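Local coordinates for protein 3-guanidinopropionase (PDB 3NIQ) that hydrolyses 3-guanidinopropanoate to beta-alanine and urea as a manganese-dependent homohexameric enzyme of the arginase family, at residues D4-L9 and P27-P32; A12-F17 and F23-A28; E60-S65 and L88-V93; S75-Y80 and L310-A315. All blocks are in the same frame, centred on the assembly; numbering follows the deposited sequence.

The N-terminal arm, which precedes strand 37-42, folds back on itself twice. Contact 2 (12-17 with 23-28) closes the inner loop and contact 1 (4-9 with 27-32) the outer one; they share Pro27 and Ala28, so contact 2 nests within contact 1 except where both end on the same run of chain. Contact 3 then joins helix 57-64 to strand 85-90. Contact 4 crosses it along the chain: it starts between the segments of contact 3, on helix 79-82, and ends on the C-terminal helix 294-317. The arm reaches both later contacts, through Met24 N to Ser65 OG and through His5 ND1 to Tyr80 O.

Contact 1. Residues D4-L9 and P27-P32; sequences DHPQPL and PAFTDP
Pro27, Phe29 and Pro6 form a small apolar cluster in which two irregular runs of the N-terminal arm, ahead of the first strand of the arginase-type alpha/beta fold, lie against each other. Pro27 comes first. Its CD sits 3.8 Å from Pro6 CB, and the same CD rests 3.7 Å from the carbonyl oxygen Gln7 O, so this one carbon packs on both a proline side chain and the peptide that follows it. Beyond Ala28, which packs on Ile20 of a second subunit, Phe29 turns its ring to Pro6. With CG anti to the carbonyl carbon (chi1 -68°), the outer ring atoms CZ and CE2 of Phe29 reach the proline, and the two side chains meet at a slant. The backbones of Pro27 and Phe29 are both hydrogen-bonded to that of Asp87 in strand 85-90. No hydrogen bond joins the two segments; on the side of the first, His5 ND1 is bonded to Tyr80 O. Phe29 CZ lies 3.4 Å from Pro6 CG, and Phe29 CE2 3.8 Å from that same carbon.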
loop_
_atom_site.group_PDB
_atom_site.type_symbol
_atom_site.label_atom_id
_atom_site.label_comp_id
_atom_site.label_asym_id
_atom_site.label_seq_id
_atom_site.Cartn_x
_atom_site.Cartn_y
_atom_site.Cartn_z
ATOM N N ASP A 4 -22.986 19.891 -31.869
ATOM C CA ASP A 4 -23.114 18.394 -31.772
ATOM C C ASP A 4 -21.757 17.662 -31.683
ATOM O O ASP A 4 -21.640 16.504 -32.086
ATOM C CB ASP A 4 -23.979 17.822 -32.919
ATOM C CG ASP A 4 -23.379 18.069 -34.307
ATOM O OD1 ASP A 4 -22.587 19.025 -34.485
ATOM O OD2 ASP A 4 -23.715 17.298 -35.232
ATOM N N HIS A 5 -20.744 18.340 -31.156
ATOM C CA HIS A 5 -19.469 17.687 -30.855
ATOM C C HIS A 5 -19.720 16.608 -29.803
ATOM O O HIS A 5 -20.668 16.718 -29.034
ATOM C CB HIS A 5 -18.469 18.713 -30.332
ATOM C CG HIS A 5 -18.084 19.753 -31.342
ATOM N ND1 HIS A 5 -17.106 20.696 -31.103
ATOM C CD2 HIS A 5 -18.531 19.988 -32.602
ATOM C CE1 HIS A 5 -16.970 21.471 -32.168
ATOM N NE2 HIS A 5 -17.827 21.065 -33.090
ATOM N N PRO A 6 -18.892 15.547 -29.774
ATOM C CA PRO A 6 -18.994 14.642 -28.618
ATOM C C PRO A 6 -18.764 15.423 -27.323
ATOM O O PRO A 6 -18.044 16.417 -27.324
ATOM C CB PRO A 6 -17.856 13.645 -28.852
ATOM C CG PRO A 6 -17.677 13.648 -30.361
ATOM C CD PRO A 6 -17.873 15.099 -30.747
ATOM N N GLN A 7 -19.427 15.012 -26.249
ATOM C CA GLN A 7 -19.258 15.655 -24.956
ATOM C C GLN A 7 -19.068 14.542 -23.924
ATOM O O GLN A 7 -19.613 13.447 -24.093
ATOM C CB GLN A 7 -20.491 16.508 -24.572
ATOM C CG GLN A 7 -20.801 17.728 -25.474
ATOM C CD GLN A 7 -19.805 18.874 -25.346
ATOM O OE1 GLN A 7 -19.238 19.120 -24.287
ATOM N NE2 GLN A 7 -19.599 19.589 -26.437
ATOM N N PRO A 8 -18.301 14.821 -22.856
ATOM C CA PRO A 8 -18.131 13.873 -21.755
ATOM C C PRO A 8 -19.479 13.573 -21.116
ATOM O O PRO A 8 -20.391 14.386 -21.246
ATOM C CB PRO A 8 -17.285 14.656 -20.734
ATOM C CG PRO A 8 -16.648 15.761 -21.502
ATOM C CD PRO A 8 -17.622 16.107 -22.593
ATOM N N LEU A 9 -19.601 12.450 -20.410
ATOM C CA LEU A 9 -20.802 12.191 -19.614
ATOM C C LEU A 9 -21.093 13.394 -18.708
ATOM O O LEU A 9 -20.185 13.971 -18.107
ATOM C CB LEU A 9 -20.657 10.903 -18.787
ATOM C CG LEU A 9 -20.586 9.551 -19.520
ATOM C CD1 LEU A 9 -20.294 8.372 -18.552
ATOM C CD2 LEU A 9 -21.860 9.278 -20.319
ATOM N N PRO A 27 -17.404 9.716 -25.621
ATOM C CA PRO A 27 -17.771 8.531 -26.386
ATOM C C PRO A 27 -16.545 7.861 -26.997
ATOM O O PRO A 27 -15.517 8.533 -27.249
ATOM C CB PRO A 27 -18.705 9.090 -27.488
ATOM C CG PRO A 27 -19.178 10.406 -26.963
ATOM C CD PRO A 27 -17.962 10.934 -26.228
ATOM N N ALA A 28 -16.637 6.542 -27.195
ATOM C CA ALA A 28 -15.593 5.786 -27.871
ATOM C C ALA A 28 -15.806 5.798 -29.383
ATOM O O ALA A 28 -16.951 5.720 -29.858
ATOM C CB ALA A 28 -15.545 4.376 -27.355
ATOM N N PHE A 29 -14.701 5.912 -30.126
ATOM C CA PHE A 29 -14.728 5.993 -31.589
ATOM C C PHE A 29 -13.748 4.999 -32.177
ATOM O O PHE A 29 -12.715 4.674 -31.565
ATOM C CB PHE A 29 -14.395 7.412 -32.101
ATOM C CG PHE A 29 -15.445 8.437 -31.779
ATOM C CD1 PHE A 29 -16.432 8.758 -32.715
ATOM C CD2 PHE A 29 -15.444 9.086 -30.538
ATOM C CE1 PHE A 29 -17.409 9.694 -32.432
ATOM C CE2 PHE A 29 -16.417 10.041 -30.233
ATOM C CZ PHE A 29 -17.409 10.348 -31.178
ATOM N N THR A 30 -14.063 4.536 -33.377
ATOM C CA THR A 30 -13.203 3.602 -34.093
ATOM C C THR A 30 -12.678 4.226 -35.397
ATOM O O THR A 30 -11.716 3.759 -35.985
ATOM C CB THR A 30 -13.972 2.292 -34.399
ATOM O OG1 THR A 30 -13.072 1.351 -34.977
ATOM C CG2 THR A 30 -15.131 2.528 -35.381
ATOM N N ASP A 31 -13.335 5.285 -35.843
ATOM C CA ASP A 31 -12.960 5.941 -37.073
ATOM C C ASP A 31 -12.322 7.282 -36.771
ATOM O O ASP A 31 -13.008 8.197 -36.305
ATOM C CB ASP A 31 -14.203 6.144 -37.960
ATOM C CG ASP A 31 -13.877 6.855 -39.263
ATOM O OD1 ASP A 31 -12.677 7.115 -39.514
ATOM O OD2 ASP A 31 -14.818 7.153 -40.026
ATOM N N PRO A 32 -11.014 7.421 -37.066
ATOM C CA PRO A 32 -10.293 8.668 -36.815
ATOM C C PRO A 32 -10.952 9.869 -37.480
ATOM O O PRO A 32 -10.928 10.975 -36.913
ATOM C CB PRO A 32 -8.902 8.426 -37.441
ATOM C CG PRO A 32 -8.818 6.987 -37.758
ATOM C CD PRO A 32 -10.207 6.446 -37.833
#

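Contact 2. Residues A12-F17 and F23-A28; sequences AEIPRF and FMRLPA
Arg25 reaches across to the main chain of Ile14 and Pro15, closing a loop of the N-terminal arm that precedes the alpha/beta core of the arginase fold. Its guanidinium grips Ile14 O end-on with two nitrogens. The bond from Arg25 NH2 to Ile14 O is the shorter and straighter, 3.0 Å with an N-H...O angle of 159°; Arg25 NH1 reaches the same oxygen at 3.3 Å. Ile14 O lies in the guanidinium plane, whereas both nitrogens come to it from one face of the carbonyl, NH1 well above that plane. Arg25 NH1 also makes a weak, bent bond to Pro15 O at 2.9 Å and donates to Ala18 O, so this one side chain serves three carbonyls of the loop. The side chain is bent at chi3 (-68°), with its guanidinium at these carbonyls. Arg16 runs across Arg25 at about a right angle, and its own charged end has other partners: NH1 donates to Ser66 O, and NH2 makes a weak bond to Tyr193 OH of a third subunit. Arg16 O accepts from Arg59 NH1 of a second subunit, which places the loop at the hexamer interfaces. Over one face of the Arg25 guanidinium sits Arg16 CA, 3.8 Å from Arg25 CZ.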
loop_
_atom_site.group_PDB
_atom_site.type_symbol
_atom_site.label_atom_id
_atom_site.label_comp_id
_atom_site.label_asym_id
_atom_site.label_seq_id
_atom_site.Cartn_x
_atom_site.Cartn_y
_atom_site.Cartn_z
ATOM N N ALA A 12 -23.442 16.300 -13.799
ATOM C CA ALA A 12 -24.615 16.774 -13.065
ATOM C C ALA A 12 -25.676 15.670 -13.012
ATOM O O ALA A 12 -26.650 15.775 -12.269
ATOM C CB ALA A 12 -25.167 18.018 -13.732
ATOM N N GLU A 13 -25.459 14.612 -13.797
ATOM C CA GLU A 13 -26.417 13.527 -13.980
ATOM C C GLU A 13 -25.800 12.153 -13.680
ATOM O O GLU A 13 -26.490 11.245 -13.214
ATOM C CB GLU A 13 -26.905 13.537 -15.436
ATOM C CG GLU A 13 -28.196 12.765 -15.705
ATOM C CD GLU A 13 -29.444 13.636 -15.550
ATOM O OE1 GLU A 13 -30.518 13.097 -15.186
ATOM O OE2 GLU A 13 -29.347 14.859 -15.795
ATOM N N ILE A 14 -24.516 11.995 -14.000
ATOM C CA ILE A 14 -23.821 10.725 -13.832
ATOM C C ILE A 14 -22.568 10.988 -13.003
ATOM O O ILE A 14 -21.644 11.651 -13.472
ATOM C CB ILE A 14 -23.467 10.061 -15.190
ATOM C CG1 ILE A 14 -24.744 9.811 -16.021
ATOM C CG2 ILE A 14 -22.752 8.716 -14.955
ATOM C CD1 ILE A 14 -24.494 9.566 -17.524
ATOM N N PRO A 15 -22.544 10.501 -11.750
ATOM C CA PRO A 15 -21.434 10.912 -10.881
ATOM C C PRO A 15 -20.113 10.374 -11.438
ATOM O O PRO A 15 -20.117 9.400 -12.195
ATOM C CB PRO A 15 -21.769 10.277 -9.537
ATOM C CG PRO A 15 -23.212 9.755 -9.667
ATOM C CD PRO A 15 -23.404 9.485 -11.120
ATOM N N ARG A 16 -19.012 11.025 -11.087
ATOM C CA ARG A 16 -17.716 10.784 -11.724
ATOM C C ARG A 16 -17.132 9.393 -11.458
ATOM O O ARG A 16 -16.176 8.977 -12.116
ATOM C CB ARG A 16 -16.720 11.872 -11.302
ATOM C CG ARG A 16 -17.125 13.235 -11.790
ATOM C CD ARG A 16 -16.185 14.333 -11.304
ATOM N NE ARG A 16 -16.606 15.630 -11.843
ATOM C CZ ARG A 16 -16.516 16.004 -13.127
ATOM N NH1 ARG A 16 -16.003 15.200 -14.069
ATOM N NH2 ARG A 16 -16.942 17.207 -13.482
ATOM N N PHE A 17 -17.701 8.671 -10.499
ATOM C CA PHE A 17 -17.176 7.349 -10.170
ATOM C C PHE A 17 -17.894 6.285 -10.984
ATOM O O PHE A 17 -17.554 5.106 -10.919
ATOM C CB PHE A 17 -17.295 7.065 -8.661
ATOM C CG PHE A 17 -18.643 7.385 -8.081
ATOM C CD1 PHE A 17 -19.733 6.552 -8.317
ATOM C CD2 PHE A 17 -18.823 8.522 -7.283
ATOM C CE1 PHE A 17 -21.003 6.835 -7.779
ATOM C CE2 PHE A 17 -20.075 8.816 -6.744
ATOM C CZ PHE A 17 -21.172 7.974 -6.988
ATOM N N PHE A 23 -11.439 7.868 -21.896
ATOM C CA PHE A 23 -10.733 9.123 -21.651
ATOM C C PHE A 23 -11.736 10.263 -21.515
ATOM O O PHE A 23 -12.579 10.452 -22.392
ATOM C CB PHE A 23 -9.757 9.442 -22.787
ATOM C CG PHE A 23 -8.508 8.625 -22.756
ATOM C CD1 PHE A 23 -7.696 8.611 -21.610
ATOM C CD2 PHE A 23 -8.121 7.885 -23.878
ATOM C CE1 PHE A 23 -6.516 7.850 -21.577
ATOM C CE2 PHE A 23 -6.937 7.149 -23.865
ATOM C CZ PHE A 23 -6.142 7.118 -22.690
ATOM N N MET A 24 -11.641 11.001 -20.408
ATOM C CA MET A 24 -12.494 12.163 -20.126
ATOM C C MET A 24 -13.987 11.795 -20.160
ATOM O O MET A 24 -14.821 12.672 -20.313
ATOM C CB MET A 24 -12.209 13.309 -21.116
ATOM C CG MET A 24 -10.714 13.605 -21.371
ATOM S SD MET A 24 -9.864 14.143 -19.891
ATOM C CE MET A 24 -8.180 14.356 -20.534
ATOM N N ARG A 25 -14.301 10.497 -20.051
ATOM C CA ARG A 25 -15.685 9.982 -20.169
ATOM C C ARG A 25 -16.372 10.431 -21.451
ATOM O O ARG A 25 -17.576 10.722 -21.467
ATOM C CB ARG A 25 -16.534 10.365 -18.939
ATOM C CG ARG A 25 -15.909 9.904 -17.600
ATOM C CD ARG A 25 -16.960 9.690 -16.518
ATOM N NE ARG A 25 -17.580 10.948 -16.116
ATOM C CZ ARG A 25 -18.687 11.027 -15.377
ATOM N NH1 ARG A 25 -19.300 9.924 -14.953
ATOM N NH2 ARG A 25 -19.181 12.208 -15.061
ATOM N N LEU A 26 -15.604 10.473 -22.528
ATOM C CA LEU A 26 -16.124 10.826 -23.839
ATOM C C LEU A 26 -16.658 9.564 -24.501
ATOM O O LEU A 26 -16.411 8.445 -23.998
ATOM C CB LEU A 26 -14.997 11.464 -24.691
ATOM C CG LEU A 26 -14.566 12.889 -24.318
ATOM C CD1 LEU A 26 -13.152 13.189 -24.797
ATOM C CD2 LEU A 26 -15.508 13.952 -24.886
ATOM N N PRO A 27 -17.404 9.716 -25.621
ATOM C CA PRO A 27 -17.771 8.531 -26.386
ATOM C C PRO A 27 -16.545 7.861 -26.997
ATOM O O PRO A 27 -15.517 8.533 -27.249
ATOM C CB PRO A 27 -18.705 9.090 -27.488
ATOM C CG PRO A 27 -19.178 10.406 -26.963
ATOM C CD PRO A 27 -17.962 10.934 -26.228
ATOM N N ALA A 28 -16.637 6.542 -27.195
ATOM C CA ALA A 28 -15.593 5.786 -27.871
ATOM C C ALA A 28 -15.806 5.798 -29.383
ATOM O O ALA A 28 -16.951 5.720 -29.858
ATOM C CB ALA A 28 -15.545 4.376 -27.355
#

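Contact 3. Residues E60-S65 and L88-V93; sequences EVRNLS and LGDAPV
Arg62 and Asp90 form a salt bridge in which both terminal nitrogens of the arginine converge on a single carboxylate oxygen. Arg62 NH1 donates to Asp90 OD1 at 2.7 Å with an N-H...O angle of 153°, and Arg62 NH2 reaches the same oxygen at 3.0 Å along a more bent path. Asp90 OD1 lies in the guanidinium plane, but the two flat groups are turned 51° apart: NH1 arrives on the syn side of the oxygen, while NH2 stands above the carboxylate plane. Gly89 O is also at the edge of the guanidinium, 3.0 Å from Arg62 NH2. At the backbone angles of Gly89 a CB would be pressed against the carbonyl oxygen of Leu88, which accounts for the glycine here.

The next shell holds the two charged groups in place. Arg62 sends its chain out extended from CG to NE, where NE forms a further salt bridge with Asp87 OD2, so the guanidinium is tied to two aspartates of strand 85-90, and the ring of Phe23 packs against the arginine's aliphatic part. The other carboxylate oxygen, Asp90 OD2, accepts from Gly19 N of a second subunit, and Ile20 of that subunit packs on Arg62; the bridge therefore lies at a subunit interface. On the helix side, Ser65 OG donates to Arg62 O at 2.7 Å and is also hydrogen-bonded to Met24 N, bringing the N-terminal arm up to Ser65. The whole joins helix 57-64 to the C-terminal end of strand 85-90, outermost in this chain, in the eight-stranded parallel sheet of the arginase fold.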
loop_
_atom_site.group_PDB
_atom_site.type_symbol
_atom_site.label_atom_id
_atom_site.label_comp_id
_atom_site.label_asym_id
_atom_site.label_seq_id
_atom_site.Cartn_x
_atom_site.Cartn_y
_atom_site.Cartn_z
ATOM N N GLU A 60 -5.290 3.145 -16.514
ATOM C CA GLU A 60 -5.473 3.874 -15.262
ATOM C C GLU A 60 -5.602 5.372 -15.499
ATOM O O GLU A 60 -6.292 6.075 -14.749
ATOM C CB GLU A 60 -4.357 3.542 -14.263
ATOM C CG GLU A 60 -4.360 2.051 -13.849
ATOM C CD GLU A 60 -5.737 1.556 -13.429
ATOM O OE1 GLU A 60 -6.438 2.299 -12.706
ATOM O OE2 GLU A 60 -6.114 0.429 -13.831
ATOM N N VAL A 61 -4.937 5.879 -16.536
ATOM C CA VAL A 61 -5.193 7.283 -16.926
ATOM C C VAL A 61 -6.658 7.474 -17.404
ATOM O O VAL A 61 -7.284 8.492 -17.099
ATOM C CB VAL A 61 -4.162 7.808 -17.984
ATOM C CG1 VAL A 61 -4.589 9.170 -18.544
ATOM C CG2 VAL A 61 -2.775 7.940 -17.340
ATOM N N ARG A 62 -7.209 6.509 -18.143
ATOM C CA ARG A 62 -8.626 6.602 -18.524
ATOM C C ARG A 62 -9.458 6.706 -17.258
ATOM O O ARG A 62 -10.326 7.560 -17.136
ATOM C CB ARG A 62 -9.107 5.370 -19.314
ATOM C CG ARG A 62 -8.692 5.349 -20.786
ATOM C CD ARG A 62 -9.451 4.284 -21.584
ATOM N NE ARG A 62 -9.279 4.451 -23.028
ATOM C CZ ARG A 62 -8.298 3.900 -23.749
ATOM N NH1 ARG A 62 -7.379 3.138 -23.161
ATOM N NH2 ARG A 62 -8.240 4.106 -25.065
ATOM N N ASN A 63 -9.159 5.824 -16.319
ATOM C CA ASN A 63 -9.889 5.763 -15.070
ATOM C C ASN A 63 -9.905 7.074 -14.296
ATOM O O ASN A 63 -10.972 7.600 -13.967
ATOM C CB ASN A 63 -9.290 4.669 -14.216
ATOM C CG ASN A 63 -10.254 4.177 -13.190
ATOM O OD1 ASN A 63 -10.487 4.831 -12.175
ATOM N ND2 ASN A 63 -10.870 3.031 -13.472
ATOM N N LEU A 64 -8.712 7.602 -14.019
ATOM C CA LEU A 64 -8.573 8.850 -13.287
ATOM C C LEU A 64 -9.030 10.077 -14.065
ATOM O O LEU A 64 -9.396 11.093 -13.455
ATOM C CB LEU A 64 -7.120 9.043 -12.815
ATOM C CG LEU A 64 -6.809 8.416 -11.454
ATOM C CD1 LEU A 64 -7.635 9.093 -10.299
ATOM C CD2 LEU A 64 -7.002 6.910 -11.410
ATOM N N SER A 65 -9.020 9.990 -15.396
ATOM C CA SER A 65 -9.490 11.122 -16.223
ATOM C C SER A 65 -10.980 11.445 -16.000
ATOM O O SER A 65 -11.462 12.481 -16.439
ATOM C CB SER A 65 -9.201 10.894 -17.714
ATOM O OG SER A 65 -10.125 9.980 -18.285
ATOM N N LEU A 88 -10.344 7.229 -29.026
ATOM C CA LEU A 88 -10.092 6.419 -30.190
ATOM C C LEU A 88 -9.621 5.011 -29.833
ATOM O O LEU A 88 -9.180 4.269 -30.690
ATOM C CB LEU A 88 -9.048 7.113 -31.082
ATOM C CG LEU A 88 -9.514 7.766 -32.376
ATOM C CD1 LEU A 88 -8.291 8.244 -33.152
ATOM C CD2 LEU A 88 -10.389 6.807 -33.257
ATOM N N GLY A 89 -9.718 4.632 -28.565
ATOM C CA GLY A 89 -9.314 3.282 -28.176
ATOM C C GLY A 89 -7.797 3.207 -28.037
ATOM O O GLY A 89 -7.124 4.242 -27.860
ATOM N N ASP A 90 -7.264 1.988 -28.090
ATOM C CA ASP A 90 -5.828 1.753 -27.975
ATOM C C ASP A 90 -5.206 1.354 -29.302
ATOM O O ASP A 90 -5.794 0.585 -30.047
ATOM C CB ASP A 90 -5.549 0.616 -26.981
ATOM C CG ASP A 90 -5.797 1.008 -25.535
ATOM O OD1 ASP A 90 -5.913 2.218 -25.210
ATOM O OD2 ASP A 90 -5.867 0.074 -24.723
ATOM N N ALA A 91 -3.997 1.844 -29.570
ATOM C CA ALA A 91 -3.219 1.349 -30.690
ATOM C C ALA A 91 -2.957 -0.173 -30.529
ATOM O O ALA A 91 -2.886 -0.675 -29.410
ATOM C CB ALA A 91 -1.918 2.099 -30.796
ATOM N N PRO A 92 -2.862 -0.907 -31.655
ATOM C CA PRO A 92 -2.540 -2.331 -31.598
ATOM C C PRO A 92 -1.112 -2.525 -31.069
ATOM O O PRO A 92 -0.207 -1.785 -31.449
ATOM C CB PRO A 92 -2.674 -2.788 -33.071
ATOM C CG PRO A 92 -2.544 -1.523 -33.882
ATOM C CD PRO A 92 -3.136 -0.450 -33.029
ATOM N N VAL A 93 -0.932 -3.496 -30.183
ATOM C CA VAL A 93 0.330 -3.719 -29.503
ATOM C C VAL A 93 0.595 -5.234 -29.409
ATOM O O VAL A 93 -0.347 -6.020 -29.376
ATOM C CB VAL A 93 0.276 -3.070 -28.083
ATOM C CG1 VAL A 93 1.360 -3.595 -27.190
ATOM C CG2 VAL A 93 0.350 -1.533 -28.178
#

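Contact 4. Residues S75-Y80 and L310-A315; sequences SRIAPY and LAESAA
The start of helix 79-82 comes up against helix 294-317, with Pro79 CA only 5.4 Å from Ala311 CA. This joins the short helix leading into strand 85-90 to the long C-terminal helix that packs on the sheet of the arginase-type alpha/beta fold. The contact is made by the methyl group of Ala311, whose CB lies 3.9 Å from Pro79 CB and equally far from Pro79 CA. Phe304 and Leu307, earlier on the long helix, also pack on Pro79, and Pro79 CG lies over the centre of the Tyr80 ring.

Beside this pair, Ile77 and Glu312 cross at about a right angle. The isoleucine has CG1 anti to its carbonyl carbon (chi1 -61°), which turns CD1 to the carboxylate end of the glutamate. That end is held by a salt bridge from Glu312 OE1 to Arg273 NH2, so the isoleucine packs on a carboxylate that already has a charged partner. Ahead of Ile77 the chain is shaped by an ST turn, in which Ser75 OG accepts from Ile77 N at 3.3 Å. Arg76, within that turn, donates from NH1 to Pro195 O of a third subunit. The closest approach between the segments is Ile77 CD1 to Glu312 CD, 3.5 Å, with Glu312 OE1 3.7 Å from Ile77 CG1.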
loop_
_atom_site.group_PDB
_atom_site.type_symbol
_atom_site.label_atom_id
_atom_site.label_comp_id
_atom_site.label_asym_id
_atom_site.label_seq_id
_atom_site.Cartn_x
_atom_site.Cartn_y
_atom_site.Cartn_z
ATOM N N SER A 75 -7.331 29.416 -18.849
ATOM C CA SER A 75 -7.480 29.809 -20.241
ATOM C C SER A 75 -8.955 29.912 -20.654
ATOM O O SER A 75 -9.297 30.612 -21.599
ATOM C CB SER A 75 -6.729 28.822 -21.128
ATOM O OG SER A 75 -7.365 27.555 -21.136
ATOM N N ARG A 76 -9.818 29.214 -19.925
ATOM C CA ARG A 76 -11.251 29.154 -20.224
ATOM C C ARG A 76 -11.519 28.475 -21.573
ATOM O O ARG A 76 -12.612 28.565 -22.123
ATOM C CB ARG A 76 -11.893 30.549 -20.107
ATOM C CG ARG A 76 -11.799 31.124 -18.688
ATOM C CD ARG A 76 -12.213 32.585 -18.645
ATOM N NE ARG A 76 -12.253 33.124 -17.279
ATOM C CZ ARG A 76 -13.343 33.183 -16.511
ATOM N NH1 ARG A 76 -14.514 32.727 -16.950
ATOM N NH2 ARG A 76 -13.263 33.701 -15.292
ATOM N N ILE A 77 -10.512 27.772 -22.089
ATOM C CA ILE A 77 -10.722 26.887 -23.230
ATOM C C ILE A 77 -11.709 25.792 -22.847
ATOM O O ILE A 77 -11.608 25.198 -21.770
ATOM C CB ILE A 77 -9.406 26.268 -23.728
ATOM C CG1 ILE A 77 -8.446 27.386 -24.172
ATOM C CG2 ILE A 77 -9.686 25.259 -24.863
ATOM C CD1 ILE A 77 -6.970 26.965 -24.393
ATOM N N ALA A 78 -12.686 25.562 -23.717
ATOM C CA ALA A 78 -13.630 24.476 -23.545
ATOM C C ALA A 78 -13.413 23.562 -24.758
ATOM O O ALA A 78 -14.045 23.753 -25.800
ATOM C CB ALA A 78 -15.066 25.022 -23.501
ATOM N N PRO A 79 -12.490 22.580 -24.629
ATOM C CA PRO A 79 -11.999 21.808 -25.776
ATOM C C PRO A 79 -13.096 21.108 -26.581
ATOM O O PRO A 79 -13.034 21.085 -27.815
ATOM C CB PRO A 79 -11.056 20.775 -25.142
ATOM C CG PRO A 79 -11.457 20.698 -23.713
ATOM C CD PRO A 79 -11.916 22.095 -23.360
ATOM N N TYR A 80 -14.074 20.542 -25.892
ATOM C CA TYR A 80 -15.095 19.752 -26.547
ATOM C C TYR A 80 -16.083 20.608 -27.333
ATOM O O TYR A 80 -16.717 20.094 -28.246
ATOM C CB TYR A 80 -15.813 18.857 -25.538
ATOM C CG TYR A 80 -14.838 18.212 -24.582
ATOM C CD1 TYR A 80 -13.856 17.320 -25.041
ATOM C CD2 TYR A 80 -14.877 18.509 -23.224
ATOM C CE1 TYR A 80 -12.946 16.741 -24.146
ATOM C CE2 TYR A 80 -13.975 17.951 -22.343
ATOM C CZ TYR A 80 -13.012 17.073 -22.806
ATOM O OH TYR A 80 -12.120 16.530 -21.921
ATOM N N LEU A 310 -4.226 21.560 -27.990
ATOM C CA LEU A 310 -4.439 20.908 -29.274
ATOM C C LEU A 310 -5.799 21.273 -29.872
ATOM O O LEU A 310 -5.924 21.420 -31.085
ATOM C CB LEU A 310 -4.344 19.386 -29.151
ATOM C CG LEU A 310 -2.979 18.812 -28.776
ATOM C CD1 LEU A 310 -3.144 17.339 -28.386
ATOM C CD2 LEU A 310 -2.025 18.933 -29.984
ATOM N N ALA A 311 -6.820 21.376 -29.030
ATOM C CA ALA A 311 -8.125 21.834 -29.499
ATOM C C ALA A 311 -7.985 23.167 -30.245
ATOM O O ALA A 311 -8.541 23.318 -31.331
ATOM C CB ALA A 311 -9.108 21.970 -28.338
ATOM N N GLU A 312 -7.251 24.119 -29.669
ATOM C CA GLU A 312 -7.054 25.421 -30.316
ATOM C C GLU A 312 -6.328 25.289 -31.659
ATOM O O GLU A 312 -6.705 25.936 -32.625
ATOM C CB GLU A 312 -6.312 26.403 -29.412
ATOM C CG GLU A 312 -7.146 26.928 -28.246
ATOM C CD GLU A 312 -6.625 28.238 -27.685
ATOM O OE1 GLU A 312 -7.459 29.096 -27.343
ATOM O OE2 GLU A 312 -5.390 28.408 -27.545
ATOM N N SER A 313 -5.292 24.454 -31.718
ATOM C CA SER A 313 -4.588 24.244 -32.985
ATOM C C SER A 313 -5.510 23.611 -34.012
ATOM O O SER A 313 -5.565 24.066 -35.152
ATOM C CB SER A 313 -3.320 23.391 -32.809
ATOM O OG SER A 313 -2.316 24.116 -32.128
ATOM N N ALA A 314 -6.244 22.576 -33.614
ATOM C CA ALA A 314 -7.181 21.925 -34.527
ATOM C C ALA A 314 -8.270 22.898 -34.999
ATOM O O ALA A 314 -8.774 22.783 -36.128
ATOM C CB ALA A 314 -7.810 20.686 -33.900
ATOM N N ALA A 315 -8.618 23.852 -34.139
ATOM C CA ALA A 315 -9.680 24.813 -34.444
ATOM C C ALA A 315 -9.185 25.789 -35.508
ATOM O O ALA A 315 -9.919 26.106 -36.443
ATOM C CB ALA A 315 -10.130 25.578 -33.168
#